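Transcriptional regulator (Streptococcus thermophilus LMD-9, PDB 5JUF) probably acts as a quorum-sensing transcriptional activator of the RNPP family that controls competence as part of the ComRS cell-to-cell communication system. Local coordinates at residues Y179-E185 and H220-D225. Residues are numbered along the deposited sequence; the frame is centred on the assembly and turned at random.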
loop_
_atom_site.group_PDB
_atom_site.type_symbol
_atom_site.label_atom_id
_atom_site.label_comp_id
_atom_site.label_asym_id
_atom_site.label_seq_id
_atom_site.Cartn_x
_atom_site.Cartn_y
_atom_site.Cartn_z
ATOM N N TYR A 179 2.452 -18.248 -8.496
ATOM C CA TYR A 179 1.520 -17.197 -8.122
ATOM C C TYR A 179 0.259 -17.342 -8.963
ATOM O O TYR A 179 0.285 -17.904 -10.063
ATOM C CB TYR A 179 2.148 -15.816 -8.309
ATOM C CG TYR A 179 2.394 -15.442 -9.755
ATOM C CD1 TYR A 179 3.436 -16.016 -10.472
ATOM C CD2 TYR A 179 1.588 -14.511 -10.402
ATOM C CE1 TYR A 179 3.668 -15.681 -11.793
ATOM C CE2 TYR A 179 1.817 -14.165 -11.728
ATOM C CZ TYR A 179 2.861 -14.763 -12.415
ATOM O OH TYR A 179 3.101 -14.440 -13.727
ATOM N N ASP A 180 -0.845 -16.846 -8.421
ATOM C CA ASP A 180 -2.133 -16.846 -9.108
ATOM C C ASP A 180 -2.088 -15.761 -10.179
ATOM O O ASP A 180 -2.166 -14.572 -9.871
ATOM C CB ASP A 180 -3.246 -16.604 -8.091
ATOM C CG ASP A 180 -4.640 -16.746 -8.678
ATOM O OD1 ASP A 180 -4.857 -16.365 -9.844
ATOM O OD2 ASP A 180 -5.534 -17.232 -7.954
ATOM N N LYS A 181 -1.957 -16.161 -11.446
ATOM C CA LYS A 181 -1.764 -15.171 -12.503
ATOM C C LYS A 181 -3.029 -14.363 -12.756
ATOM O O LYS A 181 -2.952 -13.179 -13.089
ATOM C CB LYS A 181 -1.309 -15.854 -13.795
ATOM C CG LYS A 181 -0.095 -16.752 -13.648
ATOM C CD LYS A 181 0.124 -17.552 -14.926
ATOM C CE LYS A 181 1.419 -18.337 -14.889
ATOM N NZ LYS A 181 1.687 -18.995 -16.200
ATOM N N LYS A 182 -4.204 -14.992 -12.628
ATOM C CA LYS A 182 -5.456 -14.278 -12.868
ATOM C C LYS A 182 -5.698 -13.193 -11.819
ATOM O O LYS A 182 -6.145 -12.092 -12.154
ATOM C CB LYS A 182 -6.627 -15.257 -12.901
ATOM C CG LYS A 182 -6.639 -16.160 -14.129
ATOM C CD LYS A 182 -7.964 -16.885 -14.290
ATOM C CE LYS A 182 -7.981 -17.710 -15.573
ATOM N NZ LYS A 182 -9.270 -18.436 -15.770
ATOM N N LEU A 183 -5.435 -13.489 -10.547
ATOM C CA LEU A 183 -5.510 -12.453 -9.517
ATOM C C LEU A 183 -4.544 -11.303 -9.806
ATOM O O LEU A 183 -4.897 -10.124 -9.655
ATOM C CB LEU A 183 -5.208 -13.054 -8.151
ATOM C CG LEU A 183 -5.125 -12.045 -6.999
ATOM C CD1 LEU A 183 -6.478 -11.373 -6.819
ATOM C CD2 LEU A 183 -4.678 -12.750 -5.720
ATOM N N PHE A 184 -3.311 -11.625 -10.198
ATOM C CA PHE A 184 -2.324 -10.578 -10.439
ATOM C C PHE A 184 -2.780 -9.660 -11.567
ATOM O O PHE A 184 -2.736 -8.427 -11.441
ATOM C CB PHE A 184 -0.963 -11.218 -10.732
ATOM C CG PHE A 184 0.167 -10.232 -10.924
ATOM C CD1 PHE A 184 0.514 -9.334 -9.930
ATOM C CD2 PHE A 184 0.916 -10.245 -12.089
ATOM C CE1 PHE A 184 1.563 -8.446 -10.113
ATOM C CE2 PHE A 184 1.968 -9.368 -12.270
ATOM C CZ PHE A 184 2.292 -8.469 -11.283
ATOM N N GLU A 185 -3.263 -10.250 -12.669
ATOM C CA GLU A 185 -3.757 -9.455 -13.791
ATOM C C GLU A 185 -4.929 -8.576 -13.377
ATOM O O GLU A 185 -5.034 -7.425 -13.812
ATOM C CB GLU A 185 -4.175 -10.372 -14.942
ATOM C CG GLU A 185 -3.021 -11.086 -15.635
ATOM C CD GLU A 185 -2.111 -10.138 -16.391
ATOM O OE1 GLU A 185 -0.953 -10.517 -16.663
ATOM O OE2 GLU A 185 -2.555 -9.017 -16.714
ATOM N N HIS A 220 8.611 -12.209 -14.201
ATOM C CA HIS A 220 7.801 -13.276 -14.787
ATOM C C HIS A 220 7.866 -13.320 -16.306
ATOM O O HIS A 220 7.168 -14.139 -16.912
ATOM C CB HIS A 220 6.333 -13.132 -14.376
ATOM C CG HIS A 220 6.104 -13.193 -12.900
ATOM N ND1 HIS A 220 5.107 -12.476 -12.274
ATOM C CD2 HIS A 220 6.726 -13.902 -11.930
ATOM C CE1 HIS A 220 5.132 -12.733 -10.978
ATOM N NE2 HIS A 220 6.108 -13.591 -10.743
ATOM N N ASN A 221 8.659 -12.448 -16.927
ATOM C CA ASN A 221 8.748 -12.327 -18.384
ATOM C C ASN A 221 7.367 -12.200 -19.025
ATOM O O ASN A 221 7.049 -12.861 -20.014
ATOM C CB ASN A 221 9.517 -13.504 -18.988
ATOM C CG ASN A 221 9.961 -13.230 -20.409
ATOM O OD1 ASN A 221 10.681 -12.265 -20.664
ATOM N ND2 ASN A 221 9.537 -14.077 -21.345
ATOM N N SER A 222 6.538 -11.332 -18.445
ATOM C CA SER A 222 5.157 -11.122 -18.876
ATOM C C SER A 222 4.980 -9.631 -19.154
ATOM O O SER A 222 4.773 -8.846 -18.224
ATOM C CB SER A 222 4.180 -11.613 -17.803
ATOM O OG SER A 222 2.838 -11.285 -18.127
ATOM N N PHE A 223 5.045 -9.236 -20.427
ATOM C CA PHE A 223 5.121 -7.827 -20.785
ATOM C C PHE A 223 3.828 -7.259 -21.357
ATOM O O PHE A 223 3.838 -6.139 -21.885
ATOM C CB PHE A 223 6.273 -7.603 -21.760
ATOM C CG PHE A 223 7.616 -7.701 -21.115
ATOM C CD1 PHE A 223 8.155 -6.611 -20.445
ATOM C CD2 PHE A 223 8.332 -8.886 -21.150
ATOM C CE1 PHE A 223 9.399 -6.700 -19.829
ATOM C CE2 PHE A 223 9.576 -8.983 -20.547
ATOM C CZ PHE A 223 10.114 -7.888 -19.888
ATOM N N SER A 224 2.715 -7.980 -21.256
ATOM C CA SER A 224 1.433 -7.382 -21.594
ATOM C C SER A 224 1.182 -6.172 -20.703
ATOM O O SER A 224 1.460 -6.198 -19.500
ATOM C CB SER A 224 0.307 -8.405 -21.433
ATOM O OG SER A 224 0.245 -8.879 -20.097
ATOM N N ASP A 225 0.693 -5.089 -21.314
ATOM C CA ASP A 225 0.380 -3.834 -20.628
ATOM C C ASP A 225 1.603 -3.177 -19.992
ATOM O O ASP A 225 1.449 -2.278 -19.161
ATOM C CB ASP A 225 -0.695 -4.029 -19.547
ATOM C CG ASP A 225 -1.958 -4.650 -20.086
ATOM O OD1 ASP A 225 -2.450 -4.188 -21.137
ATOM O OD2 ASP A 225 -2.452 -5.607 -19.455
#
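Tyr179 and His220 form an offset stack at one end of neighbouring helices in the tetratricopeptide (TPR) domain. Tyr179 lies just before helix 181-192. His220 lies in the loop that joins helix 200-219 to helix 226-240. The two side chains come from opposite directions and overlap flat. Their centroids are 3.8 Å apart and their planes differ by 9°. Tyr179 CE1 sits over the centre of the imidazole, while His220 CE1 lies nearer the rim of the phenol ring. With chi1 at 68°, CG of Tyr179 stands between its backbone N and carbonyl carbon, and the ring reaches across to the histidine.

The buried Phe184 ring touches both partners. Its CD2 lies 4.0 Å from Tyr179 CE2, and its CE2 meets the edge of the imidazole, 4.4 Å from His220 ND1. Tyr179 and Phe184 both pack on Leu173 of helix 160-173, and Phe184 also on Leu216 of helix 200-219. Asp180 is the N-cap of helix 181-192. Its OD1 accepts from Leu183 N at 3.0 Å in a nearly straight bond, with the N-H coming from above the carboxylate plane. In the facing loop, Asn221 has a positive phi and ends helix 200-219 in a Schellman motif.

The contact is looser beyond the rings. Glu185 bends at chi2, and its carboxylate turns toward the loop. Its OE1 stays 4.0 Å from Ser224 OG and slightly farther from Ser222 OG. Ser224 and Asp225 are exposed here. Two carboxylates also come close without touching: Glu185 OE2 lies 4.4 Å from Asp225 OD2.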